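Local coordinates for protein xyloglucan-specific endo-beta-1,4-glucanase BoGH9A (Bacteroides ovatus, PDB 6DHT) that cleaves internal beta-1,4-glucosidic linkages in the backbone of xyloglucan, releasing xyloglucan oligosaccharides, at residues A[169-172]-A[173-177]; A[496-499]-A[500-503]. All blocks are in the same frame, centred on the assembly; numbering follows the deposited sequence.

Contact 1 of 2, residues A[169-172]-A[173-177]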
loop_
_atom_site.group_PDB
_atom_site.type_symbol
_atom_site.label_atom_id
_atom_site.label_comp_id
_atom_site.label_asym_id
_atom_site.label_seq_id
_atom_site.Cartn_x
_atom_site.Cartn_y
_atom_site.Cartn_z
ATOM N N ALA A 169 -3.677 8.214 7.994
ATOM C CA ALA A 169 -2.248 8.369 7.877
ATOM C C ALA A 169 -1.684 8.908 9.178
ATOM O O ALA A 169 -2.064 8.451 10.255
ATOM C CB ALA A 169 -1.960 9.321 6.711
ATOM N N GLY A 170 -0.776 9.880 9.085
ATOM C CA GLY A 170 -0.287 10.537 10.275
ATOM C C GLY A 170 -1.312 11.452 10.914
ATOM O O GLY A 170 -1.081 11.912 12.052
ATOM N N ASP A 171 -2.401 11.736 10.204
ATOM C CA ASP A 171 -3.555 12.522 10.688
ATOM C C ASP A 171 -4.746 11.613 11.008
ATOM O O ASP A 171 -4.715 10.392 10.737
ATOM C CB ASP A 171 -3.971 13.586 9.665
ATOM C CG ASP A 171 -4.527 13.008 8.394
ATOM O OD1 ASP A 171 -3.768 12.236 7.742
ATOM O OD2 ASP A 171 -5.676 13.372 8.052
ATOM N N TYR A 172 -5.824 12.201 11.528
ATOM C CA TYR A 172 -6.944 11.445 12.078
ATOM C C TYR A 172 -8.234 11.547 11.254
ATOM O O TYR A 172 -9.294 11.166 11.715
ATOM C CB TYR A 172 -7.217 11.932 13.509
ATOM C CG TYR A 172 -6.163 11.634 14.553
ATOM C CD1 TYR A 172 -5.578 10.368 14.679
ATOM C CD2 TYR A 172 -5.761 12.621 15.459
ATOM C CE1 TYR A 172 -4.653 10.104 15.668
ATOM C CE2 TYR A 172 -4.844 12.367 16.432
ATOM C CZ TYR A 172 -4.255 11.114 16.552
ATOM O OH TYR A 172 -3.328 10.800 17.519
ATOM N N ASN A 173 -8.128 12.028 10.021
ATOM C CA ASN A 173 -9.270 12.150 9.138
ATOM C C ASN A 173 -9.473 10.911 8.268
ATOM O O ASN A 173 -8.575 10.069 8.215
ATOM C CB ASN A 173 -9.088 13.428 8.325
ATOM C CG ASN A 173 -8.879 14.629 9.232
ATOM O OD1 ASN A 173 -9.809 15.011 9.945
ATOM N ND2 ASN A 173 -7.660 15.143 9.287
ATOM N N LYS A 174 -10.632 10.772 7.650
ATOM C CA LYS A 174 -10.995 9.549 6.918
ATOM C C LYS A 174 -11.418 9.962 5.528
ATOM O O LYS A 174 -12.319 10.787 5.383
ATOM C CB LYS A 174 -12.121 8.813 7.631
ATOM C CG LYS A 174 -11.810 8.549 9.098
ATOM C CD LYS A 174 -12.809 7.679 9.804
ATOM C CE LYS A 174 -14.211 8.252 9.733
ATOM N NZ LYS A 174 -15.121 7.589 10.691
ATOM N N TYR A 175 -10.805 9.402 4.495
ATOM C CA TYR A 175 -10.968 9.879 3.127
ATOM C C TYR A 175 -11.436 8.752 2.212
ATOM O O TYR A 175 -10.808 7.682 2.171
ATOM C CB TYR A 175 -9.642 10.384 2.594
ATOM C CG TYR A 175 -8.923 11.431 3.448
ATOM C CD1 TYR A 175 -8.222 11.060 4.594
ATOM C CD2 TYR A 175 -8.893 12.789 3.091
ATOM C CE1 TYR A 175 -7.525 11.986 5.372
ATOM C CE2 TYR A 175 -8.208 13.722 3.867
ATOM C CZ TYR A 175 -7.524 13.322 5.002
ATOM O OH TYR A 175 -6.820 14.254 5.769
ATOM N N ILE A 176 -12.503 8.969 1.456
ATOM C CA ILE A 176 -13.068 7.925 0.611
ATOM C C ILE A 176 -12.149 7.540 -0.560
ATOM O O ILE A 176 -11.982 6.352 -0.876
ATOM C CB ILE A 176 -14.459 8.361 0.079
ATOM C CG1 ILE A 176 -15.522 8.323 1.187
ATOM C CG2 ILE A 176 -14.900 7.442 -1.059
ATOM C CD1 ILE A 176 -15.862 6.936 1.716
ATOM N N VAL A 177 -11.528 8.512 -1.202
ATOM C CA VAL A 177 -10.660 8.210 -2.334
ATOM C C VAL A 177 -9.524 7.316 -1.879
ATOM O O VAL A 177 -9.278 6.229 -2.458
ATOM C CB VAL A 177 -10.153 9.489 -3.006
ATOM C CG1 VAL A 177 -8.972 9.226 -3.922
ATOM C CG2 VAL A 177 -11.295 10.143 -3.778
#
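Two side-chain donors meet on one carboxylate oxygen, OD2 of Asp171, the residue predicted to be the nucleophile of this family 9 glycoside hydrolase. Tyr175 gives the shorter hydrogen bond, OH to Asp171 OD2 at 2.7 Å; it arrives on the syn side but 30° out of the carboxylate plane, while OD2 itself sits in the plane of the tyrosine ring, at its edge. Asn173 takes the other side of the oxygen: its ND2 reaches the anti lone pair of Asp171 OD2 at 2.9 Å, with OD2 close to the amide plane. The backbone adds a weak third bond, Asn173 N to Asp171 OD2 at 3.4 Å. With chi1 of Asp171 at 67°, CG is tucked between backbone N and carbonyl carbon, which brings the carboxylate to Asn173 and Tyr175. These bonds should pin the rotation of the carboxylate. Replacing Asp171 with an alanine would remove the carboxylate and would probably leave Asn173 ND2 without this acceptor and the Tyr175 hydroxyl with one partner fewer. Both partners are held from outside as well: the same Tyr175 OH is hydrogen-bonded to Gly331 N, and the other branch of the Asn173 amide, OD1, accepts from Thr242 N. The loop then runs into edge strand 174-175, paired through Lys174 with Leu240 of strand 239-241, and Tyr175 is the N-cap of helix 176-192, whose Val177 packs against helix 265-281.

Contact 2 of 2, residues A[496-499]-A[500-503]. With MG (magnesium ion), chain X; EDO (1,2-ethanediol), chain F.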
loop_
_atom_site.group_PDB
_atom_site.type_symbol
_atom_site.label_atom_id
_atom_site.label_comp_id
_atom_site.label_asym_id
_atom_site.label_seq_id
_atom_site.Cartn_x
_atom_site.Cartn_y
_atom_site.Cartn_z
ATOM N N PRO A 496 8.472 7.969 13.458
ATOM C CA PRO A 496 7.612 8.321 12.332
ATOM C C PRO A 496 6.723 9.526 12.573
ATOM O O PRO A 496 6.320 9.803 13.701
ATOM C CB PRO A 496 6.752 7.050 12.136
ATOM C CG PRO A 496 6.752 6.422 13.499
ATOM C CD PRO A 496 8.122 6.665 14.040
ATOM N N HIS A 497 6.390 10.212 11.491
ATOM C CA HIS A 497 5.427 11.277 11.499
ATOM C C HIS A 497 4.065 10.626 11.532
ATOM O O HIS A 497 3.444 10.373 10.490
ATOM C CB HIS A 497 5.622 12.150 10.255
ATOM C CG HIS A 497 4.624 13.261 10.116
ATOM N ND1 HIS A 497 3.397 13.095 9.515
ATOM C CD2 HIS A 497 4.681 14.567 10.482
ATOM C CE1 HIS A 497 2.726 14.234 9.550
ATOM N NE2 HIS A 497 3.494 15.148 10.125
ATOM N N HIS A 498 3.612 10.340 12.746
ATOM C CA HIS A 498 2.417 9.517 12.964
ATOM C C HIS A 498 1.840 9.961 14.287
ATOM O O HIS A 498 2.427 9.698 15.336
ATOM C CB HIS A 498 2.854 8.045 13.055
ATOM C CG HIS A 498 1.731 7.060 13.111
ATOM N ND1 HIS A 498 1.862 5.824 13.721
ATOM C CD2 HIS A 498 0.491 7.081 12.572
ATOM C CE1 HIS A 498 0.737 5.145 13.569
ATOM N NE2 HIS A 498 -0.112 5.885 12.880
ATOM N N ARG A 499 0.702 10.630 14.254
ATOM C CA ARG A 499 0.163 11.164 15.501
ATOM C C ARG A 499 -0.114 10.062 16.524
ATOM O O ARG A 499 0.087 10.273 17.718
ATOM C CB ARG A 499 -1.076 12.014 15.274
ATOM C CG ARG A 499 -0.787 13.413 14.702
ATOM C CD ARG A 499 -2.063 14.111 14.292
ATOM N NE ARG A 499 -1.837 15.478 13.805
ATOM C CZ ARG A 499 -1.337 15.775 12.619
ATOM N NH1 ARG A 499 -0.968 14.799 11.787
ATOM N NH2 ARG A 499 -1.198 17.038 12.248
ATOM N N LEU A 500 -0.522 8.865 16.090
ATOM C CA LEU A 500 -0.720 7.804 17.079
ATOM C C LEU A 500 0.561 7.410 17.810
ATOM O O LEU A 500 0.584 7.334 19.038
ATOM C CB LEU A 500 -1.319 6.555 16.436
ATOM C CG LEU A 500 -2.794 6.596 16.046
ATOM C CD1 LEU A 500 -3.183 5.275 15.349
ATOM C CD2 LEU A 500 -3.726 6.829 17.202
ATOM N N SER A 501 1.630 7.129 17.080
ATOM C CA SER A 501 2.889 6.737 17.714
ATOM C C SER A 501 3.502 7.888 18.521
ATOM O O SER A 501 4.218 7.661 19.510
ATOM C CB SER A 501 3.916 6.252 16.693
ATOM O OG SER A 501 3.484 5.035 16.080
ATOM N N ALA A 502 3.264 9.118 18.073
ATOM C CA ALA A 502 3.946 10.270 18.668
ATOM C C ALA A 502 3.262 10.697 19.951
ATOM O O ALA A 502 3.909 11.301 20.818
ATOM C CB ALA A 502 4.015 11.436 17.672
ATOM N N SER A 503 1.973 10.419 20.093
ATOM C CA SER A 503 1.217 10.901 21.248
ATOM C C SER A 503 0.945 9.847 22.293
ATOM O O SER A 503 0.374 10.150 23.341
ATOM C CB SER A 503 -0.099 11.523 20.814
ATOM O OG SER A 503 -0.950 10.547 20.238
HETATM MG MG MG X . 5.210 6.477 20.899
HETATM C C1 EDO F . 0.152 17.448 8.549
HETATM O O1 EDO F . 0.174 17.857 9.932
HETATM C C2 EDO F . -0.802 16.275 8.307
HETATM O O2 EDO F . -0.313 15.133 9.015
HETATM O O HOH W 1 4.612 4.697 19.860
HETATM O O HOH W 2 5.499 8.124 22.108
HETATM O O HOH W 3 6.851 6.598 19.778
#
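His498 and Ser501 meet where the short helix 499-503 begins, with His498 as its N-cap residue. ND1 of His498 and OG of Ser501 are hydrogen-bonded at 3.0 Å, the hydroxyl lying at the ring edge. The chi1 of His498, -173°, carries CG away from the backbone N and lays the imidazole beside the first turn. Over one face of that ring Leu500 CB makes a CH-pi contact, 4.0 Å from the His498 centroid and offset toward the rim. Beneath the side chains the helix is set by Ala502 N to His498 O at 2.9 Å. Arg499 O is gripped twice by one residue, by Ser503 OG at 2.7 Å and by Ser503 N at 3.0 Å, from opposite faces of the carbonyl plane. Arg499 is extended from CG to NE and forks onto ethanediol, probably from the crystallisation liquor, with NH1 hydrogen-bonded to its O2 at 2.9 Å and NH2 to its O1 at 2.8 Å.

Farther out, Gln118 OE1 holds His498 NE2, while Ser501 OG has a second partner in Ile510 N. His497, just before the N-cap and predicted to belong to the active site, is hydrogen-bonded through ND1 to Glu548 OE1. The magnesium ion, with three waters, ties the helix to Asp504 OD1 and Ile506 O. From this helix the ligand is a backbone atom, Ser501 O, 2.1 Å from the magnesium ion.

Overall arrangement
Contacts 1 and 2, with centres about 14 Å apart, are distant in sequence but touch in the fold, and each brings a predicted catalytic residue to the active site. The join is Arg499: its NH1 probably hydrogen-bonds Gly170 O at 2.9 Å, next to the predicted nucleophile. Tyr172 packs its OH 3.4 Å from Arg499 CB, and that hydroxyl bonds to Val249 O. The side chains of Asp171 and His497 are about 7 Å apart, and Glu548, the predicted proton donor, lies near both: its side chain is about 5 Å from that of Asp171. The ethanediol gripped by Arg499 also lies about 4 Å from the Asp171 side chain, so both contacts border the same spot.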